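Local coordinates for protein probable hydrolase (Pseudomonas aeruginosa, PDB 7AL6) that is of unknown function but adopts the alpha/beta hydrolase fold and is probably a hydrolase, possibly a lipolytic one, at residues A[39-42]-A[43-46]. Sequence-based numbering, arbitrary orientation. Where two conformers were deposited one is given.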
ATOM      1  N   ASN A  39     -12.098  -5.714  20.514  1.00 23.94           N
ATOM      2  CA  ASN A  39     -10.906  -4.868  20.567  1.00 27.32           C
ATOM      3  C   ASN A  39     -10.336  -4.967  21.966  1.00 22.61           C
ATOM      4  O   ASN A  39     -10.872  -5.676  22.826  1.00 26.57           O
ATOM      5  CB  ASN A  39     -11.222  -3.420  20.188  1.00 20.28           C
ATOM      6  CG  ASN A  39     -12.306  -2.808  21.030  1.00 21.54           C
ATOM      7  OD1 ASN A  39     -12.161  -2.695  22.233  1.00 23.72           O
ATOM      8  ND2 ASN A  39     -13.387  -2.338  20.374  1.00 25.06           N
ATOM      9  N   ALA A  40      -9.277  -4.206  22.217  1.00 22.54           N
ATOM     10  CA  ALA A  40      -8.572  -4.320  23.484  1.00 22.42           C
ATOM     11  C   ALA A  40      -9.432  -3.932  24.682  1.00 25.60           C
ATOM     12  O   ALA A  40      -9.075  -4.254  25.817  1.00 23.57           O
ATOM     13  CB  ALA A  40      -7.310  -3.451  23.484  1.00 28.47           C
ATOM     14  N   MET A  41     -10.505  -3.190  24.497  1.00 22.40           N
ATOM     15  CA  MET A  41     -11.358  -2.893  25.644  0.70 26.68           C
ATOM     16  C   MET A  41     -12.046  -4.138  26.202  1.00 26.19           C
ATOM     17  O   MET A  41     -12.579  -4.089  27.310  1.00 27.49           O
ATOM     18  CB  MET A  41     -12.438  -1.874  25.267  0.70 26.73           C
ATOM     19  CG  MET A  41     -11.932  -0.442  24.998  0.70 29.75           C
ATOM     20  SD  MET A  41     -11.255   0.321  26.477  0.70 33.63           S
ATOM     21  CE  MET A  41     -12.756   0.819  27.338  0.70 28.40           C
ATOM     22  N   SER A  42     -11.867  -5.262  25.548  1.00 23.31           N
ATOM     23  CA  SER A  42     -12.394  -6.545  26.035  1.00 28.61           C
ATOM     24  C   SER A  42     -11.722  -6.785  27.398  1.00 28.95           C
ATOM     25  O   SER A  42     -12.338  -7.317  28.219  1.00 27.05           O
ATOM     26  CB  SER A  42     -12.150  -7.633  25.051  1.00 29.10           C
ATOM     27  OG  SER A  42     -12.703  -8.844  25.471  1.00 29.02           O
ATOM     28  N   PHE A  43     -10.503  -6.297  27.613  1.00 26.25           N
ATOM     29  CA  PHE A  43      -9.715  -6.491  28.851  1.00 23.99           C
ATOM     30  C   PHE A  43      -9.759  -5.280  29.790  1.00 25.88           C
ATOM     31  O   PHE A  43      -9.014  -5.267  30.738  1.00 26.47           O
ATOM     32  CB  PHE A  43      -8.294  -6.900  28.471  1.00 26.37           C
ATOM     33  CG  PHE A  43      -8.234  -8.163  27.657  1.00 24.54           C
ATOM     34  CD1 PHE A  43      -8.335  -9.395  28.263  1.00 28.39           C
ATOM     35  CD2 PHE A  43      -8.136  -8.125  26.283  1.00 22.95           C
ATOM     36  CE1 PHE A  43      -8.307 -10.555  27.514  1.00 29.06           C
ATOM     37  CE2 PHE A  43      -8.109  -9.287  25.536  1.00 28.24           C
ATOM     38  CZ  PHE A  43      -8.202 -10.502  26.154  1.00 24.14           C
ATOM     39  N   SER A  44     -10.645  -4.325  29.569  1.00 24.11           N
ATOM     40  CA  SER A  44     -10.713  -3.064  30.352  1.00 31.37           C
ATOM     41  C   SER A  44     -10.996  -3.344  31.832  1.00 33.45           C
ATOM     42  O   SER A  44     -10.487  -2.638  32.641  1.00 30.17           O
ATOM     43  CB  SER A  44     -11.667  -2.061  29.770  1.00 28.98           C
ATOM     44  OG  SER A  44     -12.968  -2.566  29.655  1.00 31.26           O
ATOM     45  N   ARG A  45     -11.799  -4.339  32.155  1.00 31.67           N
ATOM     46  CA  ARG A  45     -12.108  -4.671  33.564  1.00 37.56           C
ATOM     47  C   ARG A  45     -11.059  -5.633  34.147  1.00 31.32           C
ATOM     48  O   ARG A  45     -10.710  -5.497  35.286  1.00 30.13           O
ATOM     49  CB  ARG A  45     -13.479  -5.330  33.670  1.00 31.31           C
ATOM     50  CG  ARG A  45     -14.655  -4.484  33.231  1.00 33.97           C
ATOM     51  CD  ARG A  45     -15.892  -5.100  33.824  1.00 35.26           C
ATOM     52  NE  ARG A  45     -17.115  -4.740  33.167  1.00 39.56           N
ATOM     53  CZ  ARG A  45     -17.996  -3.903  33.662  1.00 38.50           C
ATOM     54  NH1 ARG A  45     -17.776  -3.332  34.824  1.00 39.26           N
ATOM     55  NH2 ARG A  45     -19.088  -3.633  32.993  1.00 33.87           N
ATOM     56  N   LEU A  46     -10.667  -6.639  33.383  1.00 33.32           N
ATOM     57  CA  LEU A  46      -9.754  -7.716  33.828  1.00 27.26           C
ATOM     58  C   LEU A  46      -8.298  -7.301  34.010  1.00 33.79           C
ATOM     59  O   LEU A  46      -7.794  -7.514  35.066  1.00 26.39           O
ATOM     60  CB  LEU A  46      -9.843  -8.836  32.800  1.00 29.65           C
ATOM     61  CG  LEU A  46      -8.965 -10.038  33.088  1.00 27.60           C
ATOM     62  CD1 LEU A  46      -9.121 -10.460  34.526  1.00 29.08           C
ATOM     63  CD2 LEU A  46      -9.283 -11.168  32.142  1.00 32.64           C
TER
HETATM   64  O   HOH W   1     -12.539  -7.045  30.948  1.00 26.71           O
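Met41 and Ser44 meet across a short 3-10 turn, a local, mostly buried contact three residues apart in the loop that joins strand 28-33 to strand 53-58 of the alpha/beta hydrolase sheet. The carbonyl oxygen of Met41 is gripped twice by Ser44. Hydroxyl OG donates to Met41 O over 2.8 Å, lying in the carbonyl plane, while Ser44 N reaches Met41 O at 3.0 Å from well above that plane. The hydroxyl gets there because chi1 of 58° sets OG between its own backbone N and carbonyl carbon, which points it at Met41 O. Beside this bond, in one of the two conformers of Met41, its bent chain brings methyl CE to 3.9 Å from Ser44 CB and packs on helix 179-189. One step earlier, Phe43 N donates to Ala40 O at 3.1 Å in a nearly straight bond, and the same oxygen lies at the edge of the Phe43 ring, 4.0 Å from CD2. The turn opens with an Asx turn, Asn39 OD1 accepting from Met41 N at 2.8 Å. A water donates to Ser42 O and accepts from Leu46 N, bridging the backbone. Ser42 OG is hydrogen-bonded to His266 NE2, and Arg45 forms salt bridges with Glu180 and Glu270, tying the loop to its surroundings. The Phe43 side chain packs on Leu99 and His34, not far from a GxSxG sequence consistent with a nucleophile elbow. The Ser44 hydroxyl, the Asn39 side-chain carbonyl and a water thus add to the backbone bonds, and Met41 O has two donors that approach it from different directions.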